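Local coordinates for protein acyl-CoA dehydrogenase (Slackia heliotrinireducens, PDB 4RM7) that belongs to the acyl-CoA dehydrogenase family, whose chain joins a helical N-terminal domain, a beta-sheet middle domain and a helical C-terminal bundle, at residues L52-N55 against V59-R62; Y124-S129 against F185-V190; G255-A260 against K328-V333. All coordinates share one frame; numbering follows the deposited sequence.

Interaction 1: L52-N55 against V59-R62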
ATOM      1  N   LEU A  52      -8.831 -26.877  32.338  1.00 49.70           N
ATOM      2  CA  LEU A  52      -9.869 -26.795  31.333  1.00 51.74           C
ATOM      3  C   LEU A  52     -10.161 -28.136  30.704  1.00 58.34           C
ATOM      4  O   LEU A  52      -9.283 -28.972  30.575  1.00 64.88           O
ATOM      5  CB  LEU A  52      -9.450 -25.841  30.234  1.00 48.34           C
ATOM      6  CG  LEU A  52     -10.014 -24.434  30.297  1.00 54.88           C
ATOM      7  CD1 LEU A  52      -9.434 -23.604  29.174  1.00 41.25           C
ATOM      8  CD2 LEU A  52     -11.521 -24.480  30.211  1.00 61.49           C
ATOM      9  N   ASP A  53     -11.405 -28.341  30.312  1.00 48.21           N
ATOM     10  CA  ASP A  53     -11.737 -29.536  29.579  1.00 54.17           C
ATOM     11  C   ASP A  53     -11.492 -29.232  28.125  1.00 61.20           C
ATOM     12  O   ASP A  53     -12.236 -28.505  27.504  1.00 66.50           O
ATOM     13  CB  ASP A  53     -13.200 -29.912  29.775  1.00 56.44           C
ATOM     14  CG  ASP A  53     -13.603 -31.123  28.959  1.00 69.20           C
ATOM     15  OD1 ASP A  53     -14.804 -31.345  28.755  1.00 82.33           O
ATOM     16  OD2 ASP A  53     -12.716 -31.865  28.520  1.00 72.93           O
ATOM     17  N   PHE A  54     -10.465 -29.846  27.575  1.00 53.35           N
ATOM     18  CA  PHE A  54     -10.030 -29.546  26.239  1.00 48.00           C
ATOM     19  C   PHE A  54     -10.650 -30.508  25.256  1.00 53.58           C
ATOM     20  O   PHE A  54     -10.267 -30.554  24.107  1.00 62.45           O
ATOM     21  CB  PHE A  54      -8.511 -29.545  26.149  1.00 51.38           C
ATOM     22  CG  PHE A  54      -7.878 -28.337  26.763  1.00 45.78           C
ATOM     23  CD1 PHE A  54      -8.030 -27.102  26.192  1.00 49.81           C
ATOM     24  CD2 PHE A  54      -7.135 -28.443  27.909  1.00 44.70           C
ATOM     25  CE1 PHE A  54      -7.450 -25.991  26.754  1.00 38.82           C
ATOM     26  CE2 PHE A  54      -6.557 -27.338  28.479  1.00 45.04           C
ATOM     27  CZ  PHE A  54      -6.714 -26.110  27.899  1.00 42.10           C
ATOM     28  N   ASN A  55     -11.610 -31.284  25.730  1.00 55.97           N
ATOM     29  CA  ASN A  55     -12.361 -32.181  24.875  1.00 60.96           C
ATOM     30  C   ASN A  55     -11.472 -33.190  24.201  1.00 58.93           C
ATOM     31  O   ASN A  55     -11.683 -33.544  23.060  1.00 58.46           O
ATOM     32  CB  ASN A  55     -13.131 -31.393  23.829  1.00 55.28           C
ATOM     33  CG  ASN A  55     -14.310 -32.153  23.282  1.00 60.47           C
ATOM     34  OD1 ASN A  55     -14.919 -32.953  23.975  1.00 68.35           O
ATOM     35  ND2 ASN A  55     -14.646 -31.896  22.037  1.00 57.30           N
ATOM     36  N   VAL A  59      -3.794 -30.339  24.054  1.00 45.35           N
ATOM     37  CA  VAL A  59      -3.462 -28.917  24.131  1.00 46.06           C
ATOM     38  C   VAL A  59      -2.301 -28.633  25.095  1.00 51.27           C
ATOM     39  O   VAL A  59      -1.358 -27.916  24.749  1.00 52.72           O
ATOM     40  CB  VAL A  59      -4.694 -28.083  24.541  1.00 45.78           C
ATOM     41  CG1 VAL A  59      -4.300 -26.642  24.791  1.00 42.63           C
ATOM     42  CG2 VAL A  59      -5.737 -28.146  23.456  1.00 39.73           C
ATOM     43  N   ILE A  60      -2.373 -29.181  26.302  1.00 52.50           N
ATOM     44  CA  ILE A  60      -1.240 -29.110  27.219  1.00 55.08           C
ATOM     45  C   ILE A  60      -0.582 -30.483  27.433  1.00 56.24           C
ATOM     46  O   ILE A  60       0.286 -30.626  28.281  1.00 65.35           O
ATOM     47  CB  ILE A  60      -1.643 -28.523  28.600  1.00 54.30           C
ATOM     48  CG1 ILE A  60      -2.665 -29.402  29.299  1.00 53.05           C
ATOM     49  CG2 ILE A  60      -2.199 -27.120  28.457  1.00 46.62           C
ATOM     50  CD1 ILE A  60      -2.916 -28.967  30.723  1.00 50.70           C
ATOM     51  N   HIS A  61      -0.996 -31.485  26.662  1.00 56.73           N
ATOM     52  CA  HIS A  61      -0.401 -32.816  26.722  1.00 55.14           C
ATOM     53  C   HIS A  61      -0.401 -33.414  25.323  1.00 62.06           C
ATOM     54  O   HIS A  61      -1.130 -32.935  24.464  1.00 67.78           O
ATOM     55  CB  HIS A  61      -1.159 -33.719  27.709  1.00 56.00           C
ATOM     56  CG  HIS A  61      -2.380 -34.388  27.137  1.00 61.03           C
ATOM     57  ND1 HIS A  61      -3.525 -33.699  26.798  1.00 60.82           N
ATOM     58  CD2 HIS A  61      -2.645 -35.696  26.896  1.00 59.51           C
ATOM     59  CE1 HIS A  61      -4.437 -34.550  26.353  1.00 54.30           C
ATOM     60  NE2 HIS A  61      -3.928 -35.767  26.401  1.00 59.11           N
ATOM     61  N   ARG A  62       0.418 -34.435  25.075  1.00 62.01           N
ATOM     62  CA  ARG A  62       0.455 -35.056  23.752  1.00 57.13           C
ATOM     63  C   ARG A  62      -0.536 -36.208  23.685  1.00 62.22           C
ATOM     64  O   ARG A  62      -0.192 -37.347  23.982  1.00 70.59           O
ATOM     65  CB  ARG A  62       1.860 -35.560  23.408  1.00 57.08           C
ATOM     66  CG  ARG A  62       2.944 -34.481  23.315  1.00 58.88           C
ATOM     67  CD  ARG A  62       4.349 -35.104  23.312  1.00 65.74           C
ATOM     68  NE  ARG A  62       5.375 -34.104  23.611  1.00 77.45           N
ATOM     69  CZ  ARG A  62       6.090 -33.446  22.694  1.00 82.57           C
ATOM     70  NH1 ARG A  62       6.996 -32.540  23.081  1.00 79.33           N
ATOM     71  NH2 ARG A  62       5.907 -33.691  21.394  1.00 80.21           N
TER
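Phe-54 and Val-59 meet inside the loop that joins helix 43-50 to helix 70-84. Two residues before the ring, Leu-52 does not reach residues 59-62; its part is to lay CB on the face of the Phe-54 ring turned away from Val-59, 3.6 Å above the plane and toward the rim. The aromatic ring is therefore sandwiched between two aliphatic groups. Asp-53, exposed, turns its carboxylate back on its own segment: OD2 accepts from Asn-55 N at 3.1 Å, closing an Asx turn that bends the chain round Phe-54. The bond reaches the oxygen from well above the carboxylate plane, 62° out of it.

Phe-54 itself carries the contact. With CG anti to the carbonyl carbon (chi1 -75°), the ring presents a face to Val-59, whose CB stands 3.9 Å from the ring centroid and only 14° off the normal, a CH-pi contact. The valine's two methyls divide the ring between them: CG2 touches Phe-54 CD1 at 3.7 Å, while CG1 lies over CE1 at 3.8 Å. A beta-branched residue suits this place, since it spreads a broad apolar surface on a flat ring. Ile-60 adds a looser, oblique touch, its CG2 4.4 Å from Phe-54 CE2. Asn-55 then turns away with both backbone angles positive, a conformation that asparagine tolerates well.

The surrounding helices complete the setting: Phe-54 also packs on Leu-15 of helix 10-26, and Ile-60 touches Phe-49 and Val-50 of helix 43-50 and Leu-94 of helix 90-103. Backbone carbonyls are tied down as well, Asp-53 O by His-18 and Val-59 O by Gln-73 of helix 70-84.

Interaction 2: Y124-S129 against F185-V190; sequences YALAIS and FSFWMV
The Tyr-124 ring receives the selenomethionine Met-189 on one face: the methyl CE lies 4.1 Å from the ring centroid and 21° off its normal, a CH-pi contact. The selenium stands obliquely, nearer the root of the side chain, 3.6 Å from Tyr-124 CB, making a Met-aromatic contact. Two bends in the Met-189 chain (chi2 64°, chi3 70°) curl the methyl back over the ring. The second aromatic, Phe-187, meets Ile-128 CD1 at its edge, 4.5 Å from CZ, while Leu-126 CD1 approaches CE1 obliquely at 4.2 Å.

Strands 124-127 and 184-191 are not direct neighbours. Strand 168-175 runs between them in the middle-domain sheet, parallel to the first and antiparallel to the second, so long side chains must bridge one sheet face. Helix 90-103 packs there too, Leu-100 touching both Tyr-124 and Met-189.

Chemically the contact is apolar, made of flexible or branched aliphatic groups fitted to rings, and it depends on shape and dispersion more than on directed bonds. The tyrosine hydroxyl finds its polar partner in the backbone oxygen of Gln-96, which leaves the ring to serve as a hydrophobic surface.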
ATOM      1  N   TYR A 124      10.278 -21.917  35.275  1.00 64.25           N
ATOM      2  CA  TYR A 124      11.464 -21.537  34.529  1.00 61.26           C
ATOM      3  C   TYR A 124      11.171 -20.568  33.399  1.00 61.00           C
ATOM      4  O   TYR A 124      10.047 -20.445  32.963  1.00 60.39           O
ATOM      5  CB  TYR A 124      12.187 -22.770  33.999  1.00 55.57           C
ATOM      6  CG  TYR A 124      11.396 -23.586  33.021  1.00 53.81           C
ATOM      7  CD1 TYR A 124      11.446 -23.316  31.672  1.00 55.00           C
ATOM      8  CD2 TYR A 124      10.606 -24.631  33.447  1.00 58.32           C
ATOM      9  CE1 TYR A 124      10.726 -24.065  30.772  1.00 59.70           C
ATOM     10  CE2 TYR A 124       9.883 -25.385  32.552  1.00 62.29           C
ATOM     11  CZ  TYR A 124       9.948 -25.095  31.218  1.00 68.40           C
ATOM     12  OH  TYR A 124       9.227 -25.841  30.324  1.00 86.01           O
ATOM     13  N   ALA A 125      12.195 -19.853  32.963  1.00 57.14           N
ATOM     14  CA  ALA A 125      12.077 -18.943  31.840  1.00 49.52           C
ATOM     15  C   ALA A 125      13.107 -19.253  30.774  1.00 57.36           C
ATOM     16  O   ALA A 125      14.252 -19.499  31.079  1.00 75.32           O
ATOM     17  CB  ALA A 125      12.209 -17.512  32.301  1.00 48.96           C
ATOM     18  N   LEU A 126      12.679 -19.238  29.522  1.00 53.41           N
ATOM     19  CA  LEU A 126      13.496 -19.614  28.384  1.00 51.45           C
ATOM     20  C   LEU A 126      14.429 -18.482  27.975  1.00 53.93           C
ATOM     21  O   LEU A 126      13.971 -17.379  27.717  1.00 57.66           O
ATOM     22  CB  LEU A 126      12.565 -19.986  27.235  1.00 60.68           C
ATOM     23  CG  LEU A 126      13.075 -20.586  25.932  1.00 64.22           C
ATOM     24  CD1 LEU A 126      13.840 -21.885  26.179  1.00 63.98           C
ATOM     25  CD2 LEU A 126      11.886 -20.828  25.020  1.00 63.26           C
ATOM     26  N   ALA A 127      15.731 -18.730  27.919  1.00 54.52           N
ATOM     27  CA  ALA A 127      16.656 -17.667  27.525  1.00 50.65           C
ATOM     28  C   ALA A 127      17.524 -18.068  26.346  1.00 54.96           C
ATOM     29  O   ALA A 127      18.519 -18.766  26.520  1.00 60.26           O
ATOM     30  CB  ALA A 127      17.530 -17.270  28.705  1.00 50.12           C
ATOM     31  N   ILE A 128      17.162 -17.598  25.155  1.00 63.04           N
ATOM     32  CA  ILE A 128      17.804 -18.040  23.919  1.00 58.26           C
ATOM     33  C   ILE A 128      18.371 -16.920  23.036  1.00 59.12           C
ATOM     34  O   ILE A 128      19.513 -17.001  22.585  1.00 61.80           O
ATOM     35  CB  ILE A 128      16.836 -18.819  23.055  1.00 64.63           C
ATOM     36  CG1 ILE A 128      16.058 -19.836  23.875  1.00 68.63           C
ATOM     37  CG2 ILE A 128      17.589 -19.528  21.950  1.00 85.31           C
ATOM     38  CD1 ILE A 128      15.005 -20.537  23.028  1.00 78.28           C
ATOM     39  N   SER A 129      17.570 -15.894  22.757  1.00 59.66           N
ATOM     40  CA  SER A 129      17.993 -14.827  21.842  1.00 58.41           C
ATOM     41  C   SER A 129      19.227 -14.062  22.315  1.00 64.41           C
ATOM     42  O   SER A 129      19.367 -13.777  23.499  1.00 71.94           O
ATOM     43  CB  SER A 129      16.851 -13.837  21.628  1.00 59.56           C
ATOM     44  OG  SER A 129      15.647 -14.508  21.286  1.00 63.74           O
ATOM     45  N   PHE A 185      26.103 -27.252  20.641  1.00 86.58           N
ATOM     46  CA  PHE A 185      24.847 -26.764  21.183  1.00 78.32           C
ATOM     47  C   PHE A 185      24.472 -27.474  22.478  1.00 78.95           C
ATOM     48  O   PHE A 185      24.668 -28.681  22.611  1.00 81.25           O
ATOM     49  CB  PHE A 185      23.727 -26.936  20.169  1.00 80.69           C
ATOM     50  CG  PHE A 185      22.431 -26.356  20.621  1.00 80.66           C
ATOM     51  CD1 PHE A 185      21.405 -27.177  21.053  1.00 83.59           C
ATOM     52  CD2 PHE A 185      22.247 -24.982  20.643  1.00 74.98           C
ATOM     53  CE1 PHE A 185      20.206 -26.635  21.485  1.00 82.09           C
ATOM     54  CE2 PHE A 185      21.060 -24.440  21.077  1.00 70.91           C
ATOM     55  CZ  PHE A 185      20.034 -25.266  21.497  1.00 74.02           C
ATOM     56  N   SER A 186      23.926 -26.722  23.429  1.00 76.07           N
ATOM     57  CA  SER A 186      23.577 -27.282  24.727  1.00 72.49           C
ATOM     58  C   SER A 186      22.559 -26.426  25.451  1.00 68.47           C
ATOM     59  O   SER A 186      22.515 -25.206  25.264  1.00 69.07           O
ATOM     60  CB  SER A 186      24.820 -27.421  25.593  1.00 77.09           C
ATOM     61  OG  SER A 186      25.270 -26.151  26.027  1.00 71.40           O
ATOM     62  N   PHE A 187      21.743 -27.072  26.279  1.00 68.47           N
ATOM     63  CA  PHE A 187      20.774 -26.374  27.116  1.00 64.59           C
ATOM     64  C   PHE A 187      21.123 -26.588  28.583  1.00 71.13           C
ATOM     65  O   PHE A 187      21.534 -27.678  28.975  1.00 73.48           O
ATOM     66  CB  PHE A 187      19.349 -26.855  26.842  1.00 61.87           C
ATOM     67  CG  PHE A 187      18.567 -25.972  25.896  1.00 68.26           C
ATOM     68  CD1 PHE A 187      18.146 -24.706  26.290  1.00 69.37           C
ATOM     69  CD2 PHE A 187      18.223 -26.421  24.624  1.00 74.37           C
ATOM     70  CE1 PHE A 187      17.419 -23.893  25.429  1.00 64.80           C
ATOM     71  CE2 PHE A 187      17.492 -25.615  23.755  1.00 72.55           C
ATOM     72  CZ  PHE A 187      17.089 -24.351  24.162  1.00 67.06           C
ATOM     73  N   TRP A 188      20.943 -25.543  29.388  1.00 69.26           N
ATOM     74  CA  TRP A 188      21.254 -25.592  30.809  1.00 61.20           C
ATOM     75  C   TRP A 188      20.127 -24.999  31.646  1.00 65.57           C
ATOM     76  O   TRP A 188      19.722 -23.859  31.425  1.00 65.24           O
ATOM     77  CB  TRP A 188      22.537 -24.825  31.091  1.00 56.32           C
ATOM     78  CG  TRP A 188      23.730 -25.311  30.353  1.00 64.92           C
ATOM     79  CD1 TRP A 188      24.048 -25.070  29.047  1.00 70.92           C
ATOM     80  CD2 TRP A 188      24.799 -26.098  30.891  1.00 66.03           C
ATOM     81  NE1 TRP A 188      25.249 -25.675  28.735  1.00 70.32           N
ATOM     82  CE2 TRP A 188      25.727 -26.309  29.851  1.00 68.55           C
ATOM     83  CE3 TRP A 188      25.059 -26.651  32.149  1.00 67.51           C
ATOM     84  CZ2 TRP A 188      26.887 -27.050  30.034  1.00 77.48           C
ATOM     85  CZ3 TRP A 188      26.212 -27.381  32.329  1.00 72.30           C
ATOM     86  CH2 TRP A 188      27.112 -27.577  31.278  1.00 76.66           C
HETATM   87  N   MSE A 189      19.633 -25.753  32.622  1.00 64.75           N
HETATM   88  CA  MSE A 189      18.615 -25.234  33.534  1.00 60.86           C
HETATM   89  C   MSE A 189      19.282 -24.576  34.748  1.00 67.35           C
HETATM   90  O   MSE A 189      19.608 -25.243  35.733  1.00 73.61           O
HETATM   91  CB  MSE A 189      17.667 -26.355  33.976  1.00 57.81           C
HETATM   92  CG  MSE A 189      16.502 -25.897  34.842  1.00 53.98           C
HETATM   93 SE   MSE A 189      15.289 -24.686  33.914  0.70 71.97          SE
HETATM   94  CE  MSE A 189      14.464 -25.917  32.661  1.00 71.39           C
ATOM     95  N   VAL A 190      19.486 -23.265  34.671  1.00 63.05           N
ATOM     96  CA  VAL A 190      20.269 -22.562  35.680  1.00 55.14           C
ATOM     97  C   VAL A 190      19.404 -21.887  36.726  1.00 61.86           C
ATOM     98  O   VAL A 190      18.553 -21.068  36.393  1.00 62.85           O
ATOM     99  CB  VAL A 190      21.168 -21.504  35.022  1.00 56.74           C
ATOM    100  CG1 VAL A 190      22.031 -20.796  36.060  1.00 53.08           C
ATOM    101  CG2 VAL A 190      22.025 -22.142  33.943  1.00 60.04           C
TER

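Interaction 3: G255-A260 against K328-V333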
ATOM      1  N   GLY A 255      -6.473 -13.391  16.753  1.00 34.24           N
ATOM      2  CA  GLY A 255      -7.452 -13.246  17.798  1.00 29.35           C
ATOM      3  C   GLY A 255      -7.605 -11.802  18.215  1.00 34.57           C
ATOM      4  O   GLY A 255      -8.724 -11.298  18.301  1.00 38.11           O
ATOM      5  N   GLU A 256      -6.493 -11.127  18.488  1.00 33.27           N
ATOM      6  CA  GLU A 256      -6.583  -9.753  18.956  1.00 34.18           C
ATOM      7  C   GLU A 256      -7.172  -8.870  17.855  1.00 36.17           C
ATOM      8  O   GLU A 256      -8.026  -8.022  18.122  1.00 35.93           O
ATOM      9  CB  GLU A 256      -5.220  -9.230  19.393  1.00 34.29           C
ATOM     10  CG  GLU A 256      -4.641  -9.946  20.584  1.00 36.59           C
ATOM     11  CD  GLU A 256      -3.546  -9.134  21.257  1.00 42.03           C
ATOM     12  OE1 GLU A 256      -2.371  -9.567  21.246  1.00 41.98           O
ATOM     13  OE2 GLU A 256      -3.861  -8.061  21.808  1.00 44.02           O
ATOM     14  N   ALA A 257      -6.702  -9.075  16.623  1.00 28.61           N
ATOM     15  CA  ALA A 257      -7.209  -8.343  15.474  1.00 32.73           C
ATOM     16  C   ALA A 257      -8.719  -8.536  15.358  1.00 38.15           C
ATOM     17  O   ALA A 257      -9.477  -7.604  15.084  1.00 44.62           O
ATOM     18  CB  ALA A 257      -6.496  -8.806  14.175  1.00 29.06           C
ATOM     19  N   GLN A 258      -9.156  -9.760  15.595  1.00 32.56           N
ATOM     20  CA  GLN A 258     -10.567 -10.066  15.505  1.00 33.24           C
ATOM     21  C   GLN A 258     -11.362  -9.275  16.560  1.00 38.05           C
ATOM     22  O   GLN A 258     -12.507  -8.880  16.314  1.00 44.55           O
ATOM     23  CB  GLN A 258     -10.781 -11.574  15.661  1.00 31.66           C
ATOM     24  CG  GLN A 258     -12.221 -11.996  15.576  1.00 37.04           C
ATOM     25  CD  GLN A 258     -12.808 -11.718  14.213  1.00 44.91           C
ATOM     26  OE1 GLN A 258     -12.432 -12.352  13.242  1.00 48.80           O
ATOM     27  NE2 GLN A 258     -13.741 -10.766  14.135  1.00 47.83           N
ATOM     28  N   ALA A 259     -10.746  -9.042  17.726  1.00 35.61           N
ATOM     29  CA  ALA A 259     -11.398  -8.318  18.820  1.00 37.80           C
ATOM     30  C   ALA A 259     -11.571  -6.847  18.451  1.00 42.84           C
ATOM     31  O   ALA A 259     -12.612  -6.244  18.721  1.00 52.32           O
ATOM     32  CB  ALA A 259     -10.599  -8.452  20.100  1.00 37.74           C
ATOM     33  N   ALA A 260     -10.542  -6.290  17.819  1.00 34.54           N
ATOM     34  CA  ALA A 260     -10.584  -4.933  17.303  1.00 37.18           C
ATOM     35  C   ALA A 260     -11.679  -4.756  16.248  1.00 40.88           C
ATOM     36  O   ALA A 260     -12.353  -3.727  16.198  1.00 44.61           O
ATOM     37  CB  ALA A 260      -9.236  -4.558  16.717  1.00 31.88           C
ATOM     38  N   LYS A 328       1.633  -8.010  10.387  1.00 38.84           N
ATOM     39  CA  LYS A 328       1.471  -6.705   9.758  1.00 35.76           C
ATOM     40  C   LYS A 328      -0.007  -6.490   9.405  1.00 37.96           C
ATOM     41  O   LYS A 328      -0.561  -5.409   9.637  1.00 44.81           O
ATOM     42  CB  LYS A 328       2.347  -6.583   8.525  1.00 35.85           C
ATOM     43  CG  LYS A 328       2.344  -5.206   7.916  1.00 43.51           C
ATOM     44  CD  LYS A 328       2.950  -5.257   6.556  1.00 49.36           C
ATOM     45  CE  LYS A 328       3.442  -3.893   6.128  1.00 64.67           C
ATOM     46  NZ  LYS A 328       3.995  -3.938   4.737  1.00 70.19           N
ATOM     47  N   ALA A 329      -0.651  -7.526   8.869  1.00 34.98           N
ATOM     48  CA  ALA A 329      -2.077  -7.442   8.567  1.00 33.60           C
ATOM     49  C   ALA A 329      -2.870  -7.165   9.832  1.00 34.47           C
ATOM     50  O   ALA A 329      -3.794  -6.348   9.826  1.00 35.17           O
ATOM     51  CB  ALA A 329      -2.561  -8.700   7.919  1.00 25.27           C
ATOM     52  N   ALA A 330      -2.499  -7.835  10.919  1.00 30.67           N
ATOM     53  CA  ALA A 330      -3.209  -7.636  12.172  1.00 31.36           C
ATOM     54  C   ALA A 330      -3.096  -6.174  12.637  1.00 36.65           C
ATOM     55  O   ALA A 330      -4.079  -5.587  13.112  1.00 39.01           O
ATOM     56  CB  ALA A 330      -2.692  -8.572  13.227  1.00 26.46           C
ATOM     57  N   THR A 331      -1.908  -5.591  12.481  1.00 37.44           N
ATOM     58  CA  THR A 331      -1.671  -4.219  12.910  1.00 33.40           C
ATOM     59  C   THR A 331      -2.529  -3.256  12.096  1.00 33.71           C
ATOM     60  O   THR A 331      -3.061  -2.296  12.632  1.00 41.62           O
ATOM     61  CB  THR A 331      -0.181  -3.826  12.796  1.00 32.20           C
ATOM     62  OG1 THR A 331       0.605  -4.756  13.542  1.00 40.73           O
ATOM     63  CG2 THR A 331       0.061  -2.445  13.373  1.00 30.58           C
ATOM     64  N   GLU A 332      -2.678  -3.534  10.810  1.00 32.71           N
ATOM     65  CA  GLU A 332      -3.459  -2.675   9.920  1.00 32.25           C
ATOM     66  C   GLU A 332      -4.954  -2.725  10.270  1.00 37.66           C
ATOM     67  O   GLU A 332      -5.639  -1.683  10.283  1.00 36.96           O
ATOM     68  CB  GLU A 332      -3.219  -3.069   8.457  1.00 31.63           C
ATOM     69  CG  GLU A 332      -1.765  -2.898   8.037  1.00 44.22           C
ATOM     70  CD  GLU A 332      -1.466  -3.347   6.610  1.00 57.06           C
ATOM     71  OE1 GLU A 332      -2.374  -3.888   5.931  1.00 64.85           O
ATOM     72  OE2 GLU A 332      -0.310  -3.142   6.173  1.00 57.71           O
ATOM     73  N   VAL A 333      -5.454  -3.929  10.567  1.00 33.57           N
ATOM     74  CA  VAL A 333      -6.827  -4.065  11.026  1.00 33.25           C
ATOM     75  C   VAL A 333      -7.068  -3.273  12.321  1.00 40.45           C
ATOM     76  O   VAL A 333      -8.036  -2.499  12.438  1.00 40.14           O
ATOM     77  CB  VAL A 333      -7.200  -5.538  11.239  1.00 33.02           C
ATOM     78  CG1 VAL A 333      -8.597  -5.661  11.877  1.00 31.00           C
ATOM     79  CG2 VAL A 333      -7.188  -6.241   9.921  1.00 32.16           C
TER
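Ala-257, Val-333 and Ala-330 make the close meeting of two long helices, 234-270 and 316-341, in the helical bundle that forms the C-terminal domain of acyl-CoA dehydrogenases. Ala-257 loses the most surface and points toward the partner helix. Its CB rests 3.9 Å from Ala-330 CB, and the two CA atoms are just 5.2 Å apart. A methyl is the right size here: with nothing longer at either position, the backbones can approach until the alanine of one helix lies almost on the main chain of the other, Ala-257 CB being 4.0 Å from Ala-330 CA.

One turn further along, Val-333 packs beside this alanine pair. Its CG1, anti to the backbone N (chi1 174°), extends toward the first helix and comes within 4.4 Å of Ala-257 CB. Being beta-branched, valine holds its bulk close to its own helix, which suits a narrow interface. Ala-260, also directed at the partner, stays slightly farther off.

Other helices close the surroundings. Val-333 also packs on Lys-294 and Met-298 of helix 282-311, and Ala-330 on Cys-359 of helix 351-362. On helix 234-270 the polar residues find partners away from the interface: Glu-256 OE1 bonds to Tyr-362 OH, and Gln-258 NE2 reaches Tyr-384 OH of the second subunit, tying this helix to the assembly.

The close approach of the helices also brings a valine methyl to the main chain: Val-333 CG1 lies 3.9 Å from Ala-257 O, a van der Waals contact with the carbonyl oxygen.

The three contacts follow one another along the chain, each closing before the next opens, and each belongs to a different domain: N-terminal, middle and C-terminal. Interactions 1 and 2 have centres about 26 Å apart, as do 1 and 3, while those of 2 and 3 are about 32 Å apart, on opposite sides of the chain's centre; none touches another. Helix 90-103 nevertheless links the first two, packing on Ile-60 of interaction 1 and on side chains of the middle-domain sheet in interaction 2. Helix 70-84 similarly reaches residues of interactions 1 and 3. A loop, a sheet face and a helix pair thus represent the three parts of the fold, joined through N-terminal helices.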